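Local coordinates for protein methionine gamma-lyase (Trichomonas vaginalis, PDB 1PFF) that belongs to the Cys/Met metabolism family of pyridoxal-phosphate-dependent enzymes, whose chain pairs a large mixed-sheet domain with a smaller C-terminal one, at residues 211-216 against 325-330; 206-211 against 226-231; 235-238 against 243-246; 250-253 against 257-260; 89-92 against 98-101. All coordinates share one frame; numbering follows the deposited sequence.

Interaction 1. Residues 211-216 against 325-330. With EDO (1,2-ethanediol), chain I; EDO (1,2-ethanediol), chain H; EDO (1,2-ethanediol), chain G.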
# COMPACT_ATOMS: atom_id res chain seq x y z
N ALA A 211 -15.50 -1.99 -34.34
CA ALA A 211 -14.89 -1.57 -35.60
C ALA A 211 -15.84 -1.82 -36.78
O ALA A 211 -16.00 -0.97 -37.65
CB ALA A 211 -13.54 -2.28 -35.82
N GLU A 212 -16.49 -2.98 -36.79
CA GLU A 212 -17.44 -3.31 -37.86
C GLU A 212 -18.67 -2.40 -37.83
O GLU A 212 -19.16 -1.98 -38.88
CB GLU A 212 -17.81 -4.79 -37.81
CG GLU A 212 -16.63 -5.68 -38.23
CD GLU A 212 -16.89 -7.16 -38.03
OE1 GLU A 212 -16.06 -7.96 -38.51
OE2 GLU A 212 -17.91 -7.52 -37.41
N PHE A 213 -19.15 -2.09 -36.62
CA PHE A 213 -20.28 -1.17 -36.47
C PHE A 213 -19.90 0.21 -37.03
O PHE A 213 -20.68 0.82 -37.77
CB PHE A 213 -20.73 -1.06 -35.00
CG PHE A 213 -21.29 0.29 -34.64
CD1 PHE A 213 -22.59 0.63 -35.00
CD2 PHE A 213 -20.52 1.23 -33.97
CE1 PHE A 213 -23.12 1.89 -34.70
CE2 PHE A 213 -21.03 2.49 -33.66
CZ PHE A 213 -22.34 2.82 -34.03
N LEU A 214 -18.71 0.68 -36.69
CA LEU A 214 -18.25 2.01 -37.10
C LEU A 214 -18.04 2.06 -38.61
O LEU A 214 -18.37 3.07 -39.26
CB LEU A 214 -16.96 2.40 -36.38
CG LEU A 214 -17.00 2.64 -34.86
CD1 LEU A 214 -15.57 2.62 -34.31
CD2 LEU A 214 -17.69 3.95 -34.53
N HIS A 215 -17.50 0.97 -39.15
CA HIS A 215 -17.26 0.79 -40.59
C HIS A 215 -18.55 0.95 -41.39
O HIS A 215 -18.53 1.43 -42.53
CB HIS A 215 -16.65 -0.59 -40.85
CG HIS A 215 -16.23 -0.83 -42.27
ND1 HIS A 215 -15.13 -0.21 -42.83
CD2 HIS A 215 -16.75 -1.63 -43.23
CE1 HIS A 215 -14.99 -0.62 -44.08
NE2 HIS A 215 -15.96 -1.48 -44.35
N GLU A 216 -19.67 0.56 -40.80
CA GLU A 216 -20.95 0.62 -41.48
C GLU A 216 -21.76 1.88 -41.19
O GLU A 216 -22.74 2.16 -41.89
CB GLU A 216 -21.77 -0.64 -41.19
CG GLU A 216 -21.21 -1.85 -41.92
CD GLU A 216 -21.99 -3.12 -41.65
OE1 GLU A 216 -22.99 -3.08 -40.91
OE2 GLU A 216 -21.58 -4.17 -42.19
N GLN A 325 -25.75 6.63 -30.77
CA GLN A 325 -26.48 7.83 -30.37
C GLN A 325 -25.67 9.10 -30.65
O GLN A 325 -26.21 10.09 -31.18
CB GLN A 325 -26.87 7.73 -28.88
CG GLN A 325 -27.61 8.95 -28.34
CD GLN A 325 -26.67 10.06 -27.88
OE1 GLN A 325 -25.60 9.79 -27.34
NE2 GLN A 325 -27.08 11.30 -28.08
N ALA A 326 -24.38 9.07 -30.30
CA ALA A 326 -23.48 10.21 -30.51
C ALA A 326 -23.25 10.51 -31.99
O ALA A 326 -23.36 11.66 -32.43
CB ALA A 326 -22.15 9.95 -29.79
N LEU A 327 -22.93 9.47 -32.75
CA LEU A 327 -22.64 9.60 -34.17
C LEU A 327 -23.86 10.01 -35.00
O LEU A 327 -23.73 10.78 -35.94
CB LEU A 327 -22.02 8.31 -34.72
CG LEU A 327 -20.63 8.01 -34.16
CD1 LEU A 327 -20.33 6.53 -34.24
CD2 LEU A 327 -19.54 8.84 -34.85
N ASP A 328 -25.05 9.50 -34.63
CA ASP A 328 -26.29 9.86 -35.34
C ASP A 328 -26.57 11.36 -35.32
O ASP A 328 -27.20 11.88 -36.23
CB ASP A 328 -27.51 9.12 -34.76
CG ASP A 328 -27.60 7.66 -35.20
OD1 ASP A 328 -26.86 7.24 -36.12
OD2 ASP A 328 -28.40 6.86 -34.69
N LEU A 329 -26.09 12.06 -34.29
CA LEU A 329 -26.31 13.50 -34.15
C LEU A 329 -25.52 14.33 -35.16
O LEU A 329 -25.83 15.49 -35.41
CB LEU A 329 -25.96 13.96 -32.74
CG LEU A 329 -26.88 13.52 -31.60
CD1 LEU A 329 -26.30 14.01 -30.29
CD2 LEU A 329 -28.31 14.03 -31.77
N VAL A 330 -24.48 13.72 -35.72
CA VAL A 330 -23.56 14.42 -36.61
C VAL A 330 -23.87 14.08 -38.08
O VAL A 330 -23.19 14.51 -39.01
CB VAL A 330 -22.10 14.18 -36.13
CG1 VAL A 330 -21.23 13.45 -37.15
CG2 VAL A 330 -21.48 15.48 -35.63
C1 EDO I . -19.01 4.16 -42.75
O1 EDO I . -19.55 5.00 -43.75
C2 EDO I . -17.50 4.35 -42.72
O2 EDO I . -16.92 3.77 -41.56
C1 EDO H . -21.54 3.44 -45.77
O1 EDO H . -20.24 3.65 -46.30
C2 EDO H . -21.54 2.16 -44.95
O2 EDO H . -22.83 1.57 -45.00
C1 EDO G . -16.21 2.50 -45.05
O1 EDO G . -17.55 2.85 -45.38
C2 EDO G . -15.28 3.62 -45.50
O2 EDO G . -13.94 3.17 -45.49

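Interaction 2. Residues 206-211 against 226-231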
# COMPACT_ATOMS: atom_id res chain seq x y z
N ASN A 206 -14.59 -7.31 -28.33
CA ASN A 206 -15.47 -6.16 -28.40
C ASN A 206 -15.02 -5.25 -29.54
O ASN A 206 -15.83 -4.76 -30.30
CB ASN A 206 -15.45 -5.36 -27.09
CG ASN A 206 -16.24 -6.05 -25.97
OD1 ASN A 206 -16.88 -7.08 -26.17
ND2 ASN A 206 -16.19 -5.46 -24.77
N ALA A 207 -13.71 -5.03 -29.65
CA ALA A 207 -13.19 -4.07 -30.62
C ALA A 207 -13.48 -4.47 -32.07
O ALA A 207 -13.84 -3.62 -32.87
CB ALA A 207 -11.68 -3.82 -30.40
N GLN A 208 -13.34 -5.76 -32.41
CA GLN A 208 -13.71 -6.24 -33.75
C GLN A 208 -15.16 -5.84 -34.06
O GLN A 208 -15.46 -5.31 -35.14
CB GLN A 208 -13.53 -7.77 -33.88
CG GLN A 208 -13.77 -8.32 -35.31
CD GLN A 208 -12.74 -7.81 -36.33
OE1 GLN A 208 -11.55 -7.77 -36.03
NE2 GLN A 208 -13.20 -7.43 -37.52
N LYS A 209 -16.05 -6.06 -33.09
CA LYS A 209 -17.47 -5.75 -33.25
C LYS A 209 -17.73 -4.25 -33.38
O LYS A 209 -18.49 -3.84 -34.26
CB LYS A 209 -18.29 -6.33 -32.09
CG LYS A 209 -18.26 -7.85 -32.01
CD LYS A 209 -19.19 -8.48 -33.04
CE LYS A 209 -19.94 -9.67 -32.45
NZ LYS A 209 -21.42 -9.51 -32.65
N VAL A 210 -17.09 -3.46 -32.52
CA VAL A 210 -17.19 -2.00 -32.58
C VAL A 210 -16.65 -1.48 -33.93
O VAL A 210 -17.29 -0.65 -34.58
CB VAL A 210 -16.47 -1.34 -31.37
CG1 VAL A 210 -16.42 0.18 -31.51
CG2 VAL A 210 -17.15 -1.72 -30.05
N ALA A 211 -15.50 -1.99 -34.34
CA ALA A 211 -14.89 -1.57 -35.60
C ALA A 211 -15.84 -1.82 -36.78
O ALA A 211 -16.00 -0.97 -37.65
CB ALA A 211 -13.54 -2.28 -35.82
N PRO A 226 -6.85 -2.92 -37.31
CA PRO A 226 -6.14 -4.04 -37.96
C PRO A 226 -7.02 -5.24 -38.35
O PRO A 226 -6.69 -5.92 -39.32
CB PRO A 226 -5.10 -4.45 -36.92
CG PRO A 226 -4.82 -3.17 -36.19
CD PRO A 226 -6.18 -2.51 -36.06
N GLY A 227 -8.12 -5.47 -37.64
CA GLY A 227 -9.03 -6.56 -37.93
C GLY A 227 -9.95 -6.38 -39.13
O GLY A 227 -10.60 -7.33 -39.56
N LEU A 228 -10.01 -5.17 -39.67
CA LEU A 228 -10.82 -4.92 -40.88
C LEU A 228 -10.03 -5.30 -42.13
O LEU A 228 -8.87 -4.90 -42.28
CB LEU A 228 -11.26 -3.46 -40.97
CG LEU A 228 -12.19 -2.93 -39.87
CD1 LEU A 228 -12.42 -1.44 -40.09
CD2 LEU A 228 -13.52 -3.69 -39.80
N PRO A 229 -10.63 -6.10 -43.02
CA PRO A 229 -9.99 -6.44 -44.29
C PRO A 229 -9.60 -5.22 -45.14
O PRO A 229 -8.68 -5.33 -45.94
CB PRO A 229 -11.03 -7.31 -44.99
CG PRO A 229 -11.83 -7.91 -43.83
CD PRO A 229 -11.92 -6.79 -42.84
N ASP A 230 -10.27 -4.08 -44.93
CA ASP A 230 -9.94 -2.82 -45.60
C ASP A 230 -8.71 -2.09 -45.04
O ASP A 230 -8.24 -1.12 -45.65
CB ASP A 230 -11.12 -1.85 -45.51
CG ASP A 230 -12.15 -2.09 -46.60
OD1 ASP A 230 -11.89 -2.89 -47.52
OD2 ASP A 230 -13.24 -1.48 -46.63
N HIS A 231 -8.22 -2.52 -43.87
CA HIS A 231 -6.99 -1.99 -43.29
C HIS A 231 -5.79 -2.60 -44.03
O HIS A 231 -5.69 -3.82 -44.14
CB HIS A 231 -6.95 -2.34 -41.79
CG HIS A 231 -5.94 -1.57 -41.00
ND1 HIS A 231 -6.22 -0.34 -40.44
CD2 HIS A 231 -4.67 -1.87 -40.65
CE1 HIS A 231 -5.15 0.09 -39.78
NE2 HIS A 231 -4.20 -0.82 -39.89

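Interaction 3. Residues 235-238 against 243-246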
# COMPACT_ATOMS: atom_id res chain seq x y z
N GLU A 235 -3.49 -8.30 -43.44
CA GLU A 235 -2.86 -9.60 -43.68
C GLU A 235 -1.60 -9.81 -42.84
O GLU A 235 -1.35 -10.91 -42.36
CB GLU A 235 -2.62 -9.81 -45.17
CG GLU A 235 -3.94 -9.87 -45.93
CD GLU A 235 -3.82 -9.60 -47.41
OE1 GLU A 235 -2.67 -9.51 -47.92
OE2 GLU A 235 -4.88 -9.50 -48.07
N ILE A 236 -0.84 -8.75 -42.63
CA ILE A 236 0.31 -8.81 -41.74
C ILE A 236 -0.15 -9.03 -40.30
O ILE A 236 0.41 -9.86 -39.58
CB ILE A 236 1.17 -7.54 -41.83
CG1 ILE A 236 1.88 -7.49 -43.20
CG2 ILE A 236 2.19 -7.53 -40.70
CD1 ILE A 236 2.51 -6.14 -43.50
N ALA A 237 -1.17 -8.29 -39.88
CA ALA A 237 -1.69 -8.39 -38.53
C ALA A 237 -2.17 -9.82 -38.26
O ALA A 237 -1.91 -10.37 -37.20
CB ALA A 237 -2.82 -7.38 -38.31
N LYS A 238 -2.83 -10.42 -39.24
CA LYS A 238 -3.35 -11.79 -39.14
C LYS A 238 -2.27 -12.84 -38.84
O LYS A 238 -2.53 -13.83 -38.15
CB LYS A 238 -4.07 -12.18 -40.44
CG LYS A 238 -5.06 -13.31 -40.30
CD LYS A 238 -5.39 -14.00 -41.63
CE LYS A 238 -5.98 -13.04 -42.65
NZ LYS A 238 -7.01 -13.69 -43.51
N MET A 243 -5.37 -11.79 -31.90
CA MET A 243 -6.55 -10.96 -32.11
C MET A 243 -6.02 -9.57 -32.46
O MET A 243 -4.83 -9.32 -32.35
CB MET A 243 -7.43 -10.90 -30.87
CG MET A 243 -7.94 -12.26 -30.35
SD MET A 243 -8.89 -11.99 -28.83
CE MET A 243 -10.44 -12.03 -29.36
N PHE A 244 -6.91 -8.66 -32.85
CA PHE A 244 -6.44 -7.43 -33.48
C PHE A 244 -6.30 -6.20 -32.58
O PHE A 244 -6.17 -5.08 -33.09
CB PHE A 244 -7.30 -7.15 -34.72
CG PHE A 244 -7.22 -8.24 -35.75
CD1 PHE A 244 -8.21 -9.23 -35.82
CD2 PHE A 244 -6.15 -8.30 -36.65
CE1 PHE A 244 -8.15 -10.23 -36.76
CE2 PHE A 244 -6.08 -9.30 -37.61
CZ PHE A 244 -7.07 -10.28 -37.67
N GLY A 245 -6.29 -6.43 -31.26
CA GLY A 245 -6.15 -5.37 -30.27
C GLY A 245 -7.45 -4.65 -29.95
O GLY A 245 -8.49 -4.94 -30.55
N SER A 246 -7.40 -3.70 -29.01
CA SER A 246 -8.63 -2.98 -28.63
C SER A 246 -8.57 -1.47 -28.93
O SER A 246 -9.46 -0.71 -28.55
CB SER A 246 -9.00 -3.25 -27.17
OG SER A 246 -7.88 -3.04 -26.32

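Interaction 4. Residues 250-253 against 257-260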
# COMPACT_ATOMS: atom_id res chain seq x y z
N PHE A 250 -10.74 6.41 -35.95
CA PHE A 250 -11.62 6.66 -37.07
C PHE A 250 -11.72 8.14 -37.37
O PHE A 250 -11.58 8.98 -36.46
CB PHE A 250 -13.00 6.00 -36.92
CG PHE A 250 -13.80 6.49 -35.74
CD1 PHE A 250 -13.62 5.93 -34.48
CD2 PHE A 250 -14.78 7.47 -35.91
CE1 PHE A 250 -14.38 6.38 -33.38
CE2 PHE A 250 -15.54 7.93 -34.82
CZ PHE A 250 -15.34 7.38 -33.56
N ASP A 251 -11.94 8.44 -38.64
CA ASP A 251 -12.21 9.80 -39.08
C ASP A 251 -13.70 10.09 -39.06
O ASP A 251 -14.52 9.27 -39.49
CB ASP A 251 -11.67 10.05 -40.49
CG ASP A 251 -10.17 10.08 -40.54
OD1 ASP A 251 -9.53 10.36 -39.50
OD2 ASP A 251 -9.54 9.81 -41.59
N VAL A 252 -14.04 11.25 -38.52
CA VAL A 252 -15.31 11.87 -38.82
C VAL A 252 -15.02 13.10 -39.67
O VAL A 252 -13.87 13.43 -39.98
CB VAL A 252 -16.14 12.24 -37.57
CG1 VAL A 252 -16.60 10.98 -36.81
CG2 VAL A 252 -15.38 13.21 -36.65
N ASP A 253 -16.28 13.91 -40.35
CA ASP A 253 -16.09 15.04 -41.24
C ASP A 253 -15.75 16.30 -40.45
O ASP A 253 -16.60 17.17 -40.25
CB ASP A 253 -17.36 15.23 -42.06
CG ASP A 253 -17.15 16.11 -43.26
OD1 ASP A 253 -15.99 16.49 -43.54
OD2 ASP A 253 -18.10 16.46 -43.98
N LYS A 257 -17.34 18.32 -35.85
CA LYS A 257 -18.14 17.09 -35.77
C LYS A 257 -17.62 16.12 -34.71
O LYS A 257 -18.39 15.51 -33.98
CB LYS A 257 -18.22 16.41 -37.14
CG LYS A 257 -19.12 17.15 -38.14
CD LYS A 257 -19.62 16.22 -39.24
CE LYS A 257 -20.29 16.98 -40.38
NZ LYS A 257 -21.46 17.79 -39.93
N ALA A 258 -16.29 16.00 -34.63
CA ALA A 258 -15.66 15.20 -33.58
C ALA A 258 -16.03 15.69 -32.18
O ALA A 258 -16.39 14.90 -31.33
CB ALA A 258 -14.14 15.16 -33.77
N LYS A 259 -15.96 17.01 -31.97
CA LYS A 259 -16.31 17.60 -30.67
C LYS A 259 -17.76 17.30 -30.27
O LYS A 259 -18.03 16.99 -29.11
CB LYS A 259 -16.10 19.12 -30.70
CG LYS A 259 -14.67 19.56 -30.37
CD LYS A 259 -14.51 19.92 -28.89
CE LYS A 259 -13.07 19.72 -28.42
NZ LYS A 259 -12.96 18.76 -27.27
N LYS A 260 -18.67 17.38 -31.24
CA LYS A 260 -20.09 17.09 -30.99
C LYS A 260 -20.29 15.62 -30.61
O LYS A 260 -21.04 15.32 -29.69
CB LYS A 260 -20.96 17.45 -32.20
CG LYS A 260 -22.47 17.48 -31.90
CD LYS A 260 -23.27 17.96 -33.10
CE LYS A 260 -24.77 17.73 -32.88
NZ LYS A 260 -25.61 18.61 -33.76

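Interaction 5. Residues 89-92 against 98-101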
# COMPACT_ATOMS: atom_id res chain seq x y z
N PHE A 89 10.51 0.25 -33.34
CA PHE A 89 9.13 0.55 -33.75
C PHE A 89 8.06 0.00 -32.79
O PHE A 89 8.35 -0.83 -31.92
CB PHE A 89 8.85 0.06 -35.19
CG PHE A 89 9.00 -1.44 -35.38
CD1 PHE A 89 7.89 -2.27 -35.38
CD2 PHE A 89 10.27 -2.01 -35.60
CE1 PHE A 89 8.01 -3.65 -35.58
CE2 PHE A 89 10.40 -3.39 -35.80
CZ PHE A 89 9.27 -4.21 -35.78
N GLU A 90 6.84 0.49 -32.97
CA GLU A 90 5.67 -0.05 -32.31
C GLU A 90 4.74 -0.58 -33.38
O GLU A 90 4.66 -0.01 -34.47
CB GLU A 90 4.92 1.05 -31.54
CG GLU A 90 5.76 2.24 -31.13
CD GLU A 90 4.93 3.42 -30.65
OE1 GLU A 90 3.67 3.31 -30.62
OE2 GLU A 90 5.53 4.46 -30.30
N THR A 91 4.05 -1.68 -33.07
CA THR A 91 2.95 -2.14 -33.93
C THR A 91 1.87 -2.83 -33.08
O THR A 91 2.21 -3.55 -32.13
CB THR A 91 3.48 -3.03 -35.09
OG1 THR A 91 2.39 -3.44 -35.93
CG2 THR A 91 4.08 -4.35 -34.57
N PRO A 92 0.59 -2.56 -33.36
CA PRO A 92 0.17 -1.54 -34.33
C PRO A 92 0.57 -0.15 -33.84
O PRO A 92 0.65 0.07 -32.63
CB PRO A 92 -1.36 -1.68 -34.35
CG PRO A 92 -1.64 -3.00 -33.70
CD PRO A 92 -0.55 -3.23 -32.71
N LYS A 98 -1.17 1.78 -37.93
CA LYS A 98 -0.31 1.22 -38.98
C LYS A 98 0.31 -0.08 -38.49
O LYS A 98 0.78 -0.16 -37.34
CB LYS A 98 0.77 2.22 -39.36
CG LYS A 98 1.58 1.80 -40.59
CD LYS A 98 2.62 2.87 -40.91
CE LYS A 98 3.92 2.63 -40.13
NZ LYS A 98 4.85 3.78 -40.35
N VAL A 99 0.32 -1.09 -39.35
CA VAL A 99 0.87 -2.39 -38.99
C VAL A 99 2.25 -2.60 -39.61
O VAL A 99 2.42 -2.43 -40.82
CB VAL A 99 -0.09 -3.54 -39.42
CG1 VAL A 99 0.55 -4.89 -39.13
CG2 VAL A 99 -1.45 -3.42 -38.72
N ILE A 100 3.23 -2.95 -38.79
CA ILE A 100 4.57 -3.25 -39.29
C ILE A 100 4.83 -4.75 -39.18
O ILE A 100 4.61 -5.35 -38.11
CB ILE A 100 5.63 -2.42 -38.53
CG1 ILE A 100 5.39 -0.92 -38.75
CG2 ILE A 100 7.06 -2.82 -38.97
CD1 ILE A 100 6.01 0.00 -37.66
N ASP A 101 5.30 -5.34 -40.28
CA ASP A 101 5.65 -6.75 -40.31
C ASP A 101 6.90 -7.01 -39.46
O ASP A 101 8.02 -6.69 -39.87
CB ASP A 101 5.85 -7.20 -41.76
CG ASP A 101 5.97 -8.70 -41.90
OD1 ASP A 101 5.52 -9.22 -42.94
OD2 ASP A 101 6.50 -9.44 -41.05

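Interaction 1. Residues 211-216 against 325-330
Leu327 reaches across from helix 316-328 to Leu214 and Phe213 of helix 183-216, and one methyl carries the whole contact. From CB, which points at the opposite helix, CG stands anti to the carbonyl carbon (chi1 -67°). Neither of these two atoms comes close enough to touch residues 211-216. The next bond carries CD1 on, anti to CA (chi2 156°), as the leading end of the side chain. There CD1 of Leu327 lies 3.7 Å from CD2 of Leu214, the two leucines meeting at about a right angle, and 4.1 Å from CE2 of Phe213, whose ring it meets obliquely. The second methyl, CD2, is turned elsewhere and has no partner in the facing segment. The helices stand well apart: the closest CA pair, Leu214 and Leu327, is separated by 9.2 Å, and only 85 Å² is buried. No hydrogen bond spans the gap, so the evidence is for purely apolar packing.

At the C-terminal end of 211-216, backbone carbonyls meet 1,2-ethanediol molecules that are probably from the crystallisation liquor. O2 of one lies 2.8 Å from Leu214 O, and another makes a weak hydrogen bond to Glu216 O. A third sets its C1 over one face of the His215 ring.

Leu214 and Leu327 also both pack on Phe250, which places them against strand 247-251. Phe213 lies along helix 316-328 on Ile320 and Leu323, while Leu327 also touches Val261 of helix 255-263.

Interaction 2. Residues 206-211 against 226-231
Gln208, Leu228 and Ala211 bury the most surface where helix 183-216 meets the loop 226-231. CG of Gln208 is anti to the backbone N, and a bend at chi2 (65°) then swings the amide over to Gly227. There NE2 of Gln208 gives a weak hydrogen bond to Gly227 O, 3.3 Å long and with an angle of 152° at the hydrogen. The amide's other end also packs on the glycine, OE1 of Gln208 lying close against CA of Gly227 at 3.4 Å. NE2 has its stronger partner one turn along the same helix, in Glu212 OE1, so the link to the loop is the lesser of its two bonds.

Leu228 supplies the apolar half of the contact: its CD2 lies 4.2 Å from CB of Ala211, which is directed toward the loop. Beyond it, a type I beta turn from Leu228 to His231 is closed by His231 N to Leu228 O at 2.9 Å.

The loop runs from strand 223-224 to helix 234-240. Tyr225, just before it, touches Gln208 and Ala211, and Ala211 packs further on Ile248 of strand 247-251, so this turn of the helix touches both the loop and the strand.

Interaction 3. Residues 235-238 against 243-246
The connection between helix 234-240 and strand 247-251 folds back on the helix that precedes it, and Phe244 is the residue that makes the return contact, with Ala237 and Lys238. Its CG stands anti to the carbonyl carbon, beside the backbone N (chi1 -61°), which sends the ring towards the helix although its CB does not point there.

The ring meets the helix edge-on. CB of Ala237, directed at the loop, lies in the ring plane and 3.8 Å from CD2 of Phe244; CE2 is equally near that methyl. The backbone N of Lys238 also comes to this edge, 3.8 Å from CE2 of Phe244. Further out, CG of Lys238 passes CZ of Phe244 at 4.5 Å, and the rest of the lysine leads away from the ring.

Other groups complete the surroundings. The ring of His234 meets that of Phe244 with the planes about 30° apart. Gly227 packs closely as well, its CA against CG of Phe244. After Phe244 the chain turns through Gly245, at positive phi (82°), whose carbonyl oxygen is hydrogen-bonded to Tyr225 OH.

No hydrogen bond joins 235-238 to 243-246, and the lysine does not bring its ammonium group over the aromatic face. The contact therefore rests on close fit between ring edge, methyl and helix backbone, with shape rather than bond direction setting its geometry.

Interaction 4. Residues 250-253 against 257-260
No hydrogen bond crosses this contact; the polar atom Asp253 O is met by carbon, the side chain of Lys257 running alongside it. CG and CD of Lys257 both lie 3.3 Å from Asp253 O, with CB and CE a little further off. The lysine leaves its helix with CG beside the backbone N, stays extended as far as CE, and bends only at chi4 (-60°). The same hydrocarbon stem packs on the aspartate side chain, CD of Lys257 lying 3.7 Å from CB of Asp253. The charged ends remain apart, with OD2 of Asp253 5.4 Å from NZ of Lys257. That is too far for a salt bridge, though the opposite charges may attract weakly.

Val252 forms the buried half. Its CB points at the helix, and CG2, placed between the backbone N and the carbonyl carbon, does all the touching. This methyl sits 3.6 Å from N of Ala258 and 3.7 Å from CB of Ala258, so it covers both backbone and side chain at the first turn of helix 255-263. Val252 and Ala258 share a further neighbour, Ile307 on the adjacent strand 306-310, and Leu327 of helix 316-328 touches Val252 as well.

The arrangement is a strand-turn-helix unit: strand 247-251 leads through a short turn into helix 255-263, whose first turn packs back on Val252 and Asp253 in the domain built round the five-stranded sheet.

Interaction 5. Residues 89-92 against 98-101
Phe89 offers one ring face to Ile100, whose CG2 stands 3.6 Å above the ring plane, displaced toward the rim. The methyl lies 4.0 Å from the ring centroid and 27° off its normal, which meets the geometry of a CH-pi contact. CD1 of Ile100 packs beside it, 3.7 Å from CD1 of Phe89. The Phe89 side chain also touches Val117 and Val119 of strand 116-120 and Ile102 and Ala105 of helix 102-109.

The contact belongs to the strand-loop-helix connection at the C-terminal end of strand 84-90, within the seven-stranded mixed sheet of the large domain, as in the aminotransferase-like fold of PLP-dependent enzymes. Beyond the strand, Thr91 joins the two halves of the loop. Its OG1 is anti to the backbone N (chi1 -179°) and accepts a nearly straight hydrogen bond from Ile100 N, 3.0 Å long with 167° at the hydrogen. A side-chain hydroxyl thus satisfies a buried backbone N-H that has no place in the sheet. Val99 CG1 flanks this oxygen.

Both ends of the returning segment have charged partners. NZ of Lys98 makes salt bridges with Asp43, Asp44 and Asp69, and Asp101 occupies the N-cap of helix 102-109, with OD2 bonded to Asp104 N and OD1 bridged to Lys239.

Where the peptide bond from Thr91 to Pro92 is cis, the backbones come closest, and CA of Pro92 makes a C-H...O contact of 3.4 Å with O of Lys98.

From the N terminus, interaction 5 comes first, closing the short loop between strand 84-90 and helix 102-109 in the large domain. Interactions 2 and 1 then open in turn on helix 183-216, sharing Ala211, and they cross, because residues 226-231 return before 325-330 do. Interactions 3 and 4, each a short local closure, follow in series within the span of interaction 1, which ends near the C terminus. Interaction 3 bridges the two regions: its helix touches interaction 5 through Ile236 and Val99, and its loop touches interaction 2. Interactions 1 and 4 meet through Leu214 and Phe250, joining helices 183-216, 255-263 and 316-328 beside strand 247-251.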